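Local structure of aldehyde dehydrogenase family protein (Pseudomonas syringae pv. tomato, 5IUV) at residues F277-D282 with V433-L438. The protein probably oxidises indole-3-acetaldehyde to the auxin indole-3-acetic acid, using NAD+, as a member of the aldehyde dehydrogenase family. Residues are numbered along the deposited sequence; the frame is centred on the assembly and turned at random.
Sequences FADAPD and VWTANL
T435 OG1 is held from both segments: it donates to D279 OD1 at 2.8 Å and accepts from N437 N at 3.1 Å, the latter closing an ST turn. The site lies where two neighbouring parallel strands of the aldehyde dehydrogenase catalytic domain, 273-276 and 430-434, run out into the loops that start helices 283-295 and 438-447. With OG1 anti to its own backbone N (chi1 173°), it lies beside the carbonyl carbon, where N437 N can donate to it; the D279 side chain runs alongside, pointing the same way. The hydroxyl meets OD1 on the syn side, 31° out of the carboxylate plane; K440 NZ adds a long, weak ion pair to the same oxygen. OD2 reaches N437 CB at 3.6 Å, while N437 OD1 turns to K440 N and caps helix 438-447. Two backbone bonds flank this polar pair. F277 N donates to W434 O at 3.1 Å, continuing the strand pairing, and the type I turn F277-A280 then brings D279 O to A436 N at 3.0 Å, with that donor well above the carbonyl plane. The F277 ring presents its edge to V433 CG1, 3.8 Å from CE2; F412 meets the ring edge-to-face. A280 CB packs on W434 CB, and the indole NE1 is tied to N274 OD1. A436 and L438 make backbone hydrogen bonds to a second subunit, whose N437 and A436 pack on A436 and N437, so residues 436-438 belong to a subunit interface. At the outer end P281 CD rests 3.8 Å from A436 N.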
loop_
_atom_site.group_PDB
_atom_site.type_symbol
_atom_site.label_atom_id
_atom_site.label_comp_id
_atom_site.label_asym_id
_atom_site.label_seq_id
_atom_site.Cartn_x
_atom_site.Cartn_y
_atom_site.Cartn_z
ATOM N N PHE A 277 -29.455 -19.623 4.144
ATOM C CA PHE A 277 -29.597 -20.297 5.430
ATOM C C PHE A 277 -30.928 -19.956 6.072
ATOM O O PHE A 277 -31.515 -18.911 5.789
ATOM C CB PHE A 277 -28.461 -19.914 6.377
ATOM C CG PHE A 277 -27.162 -20.592 6.074
ATOM C CD1 PHE A 277 -26.916 -21.882 6.521
ATOM C CD2 PHE A 277 -26.174 -19.935 5.358
ATOM C CE1 PHE A 277 -25.711 -22.507 6.251
ATOM C CE2 PHE A 277 -24.967 -20.553 5.089
ATOM C CZ PHE A 277 -24.737 -21.842 5.533
ATOM N N ALA A 278 -31.390 -20.842 6.949
ATOM C CA ALA A 278 -32.647 -20.658 7.655
ATOM C C ALA A 278 -32.665 -19.348 8.437
ATOM O O ALA A 278 -33.721 -18.741 8.608
ATOM C CB ALA A 278 -32.907 -21.838 8.593
ATOM N N ASP A 279 -31.505 -18.907 8.911
ATOM C CA ASP A 279 -31.462 -17.687 9.714
ATOM C C ASP A 279 -31.072 -16.443 8.911
ATOM O O ASP A 279 -30.523 -15.495 9.467
ATOM C CB ASP A 279 -30.513 -17.864 10.906
ATOM C CG ASP A 279 -29.048 -17.945 10.500
ATOM O OD1 ASP A 279 -28.737 -18.164 9.312
ATOM O OD2 ASP A 279 -28.192 -17.804 11.394
ATOM N N ALA A 280 -31.349 -16.448 7.608
ATOM C CA ALA A 280 -31.229 -15.232 6.803
ATOM C C ALA A 280 -32.032 -14.111 7.452
ATOM O O ALA A 280 -33.140 -14.345 7.930
ATOM C CB ALA A 280 -31.717 -15.474 5.369
ATOM N N PRO A 281 -31.475 -12.889 7.480
ATOM C CA PRO A 281 -32.153 -11.781 8.172
ATOM C C PRO A 281 -33.483 -11.388 7.526
ATOM O O PRO A 281 -34.404 -10.969 8.222
ATOM C CB PRO A 281 -31.140 -10.629 8.081
ATOM C CG PRO A 281 -30.227 -10.991 6.970
ATOM C CD PRO A 281 -30.158 -12.494 6.951
ATOM N N ASP A 282 -33.581 -11.541 6.210
ATOM C CA ASP A 282 -34.764 -11.107 5.472
ATOM C C ASP A 282 -35.055 -12.093 4.348
ATOM O O ASP A 282 -34.477 -11.993 3.265
ATOM C CB ASP A 282 -34.549 -9.697 4.910
ATOM C CG ASP A 282 -35.837 -9.043 4.424
ATOM O OD1 ASP A 282 -36.777 -9.763 4.022
ATOM O OD2 ASP A 282 -35.901 -7.793 4.441
ATOM N N VAL A 433 -24.017 -15.799 0.295
ATOM C CA VAL A 433 -24.387 -16.403 1.571
ATOM C C VAL A 433 -25.392 -15.523 2.285
ATOM O O VAL A 433 -25.175 -14.323 2.415
ATOM C CB VAL A 433 -23.166 -16.596 2.496
ATOM C CG1 VAL A 433 -23.584 -17.310 3.771
ATOM C CG2 VAL A 433 -22.085 -17.370 1.790
ATOM N N TRP A 434 -26.485 -16.116 2.754
ATOM C CA TRP A 434 -27.499 -15.361 3.474
ATOM C C TRP A 434 -27.637 -15.913 4.883
ATOM O O TRP A 434 -28.122 -17.030 5.074
ATOM C CB TRP A 434 -28.848 -15.409 2.742
ATOM C CG TRP A 434 -28.806 -14.864 1.334
ATOM C CD1 TRP A 434 -28.266 -15.469 0.235
ATOM C CD2 TRP A 434 -29.342 -13.612 0.876
ATOM N NE1 TRP A 434 -28.423 -14.668 -0.874
ATOM C CE2 TRP A 434 -29.084 -13.525 -0.505
ATOM C CE3 TRP A 434 -30.016 -12.557 1.505
ATOM C CZ2 TRP A 434 -29.477 -12.426 -1.273
ATOM C CZ3 TRP A 434 -30.408 -11.466 0.741
ATOM C CH2 TRP A 434 -30.137 -11.413 -0.635
ATOM N N THR A 435 -27.196 -15.128 5.862
ATOM C CA THR A 435 -27.288 -15.510 7.270
ATOM C C THR A 435 -27.097 -14.293 8.167
ATOM O O THR A 435 -26.338 -13.389 7.836
ATOM C CB THR A 435 -26.243 -16.590 7.657
ATOM O OG1 THR A 435 -26.274 -16.795 9.074
ATOM C CG2 THR A 435 -24.842 -16.163 7.259
ATOM N N ALA A 436 -27.785 -14.278 9.302
ATOM C CA ALA A 436 -27.668 -13.173 10.248
ATOM C C ALA A 436 -26.565 -13.423 11.270
ATOM O O ALA A 436 -26.257 -12.557 12.084
ATOM C CB ALA A 436 -29.003 -12.940 10.960
ATOM N N ASN A 437 -25.973 -14.609 11.225
ATOM C CA ASN A 437 -24.962 -14.997 12.205
ATOM C C ASN A 437 -23.575 -14.478 11.831
ATOM O O ASN A 437 -23.108 -14.693 10.718
ATOM C CB ASN A 437 -24.941 -16.523 12.359
ATOM C CG ASN A 437 -24.019 -16.980 13.469
ATOM O OD1 ASN A 437 -22.856 -17.306 13.232
ATOM N ND2 ASN A 437 -24.533 -17.000 14.693
ATOM N N LEU A 438 -22.923 -13.788 12.761
ATOM C CA LEU A 438 -21.605 -13.202 12.502
ATOM C C LEU A 438 -20.570 -14.255 12.082
ATOM O O LEU A 438 -19.927 -14.132 11.033
ATOM C CB LEU A 438 -21.104 -12.452 13.745
ATOM C CG LEU A 438 -19.652 -11.957 13.724
ATOM C CD1 LEU A 438 -19.496 -10.815 12.730
ATOM C CD2 LEU A 438 -19.183 -11.523 15.128
#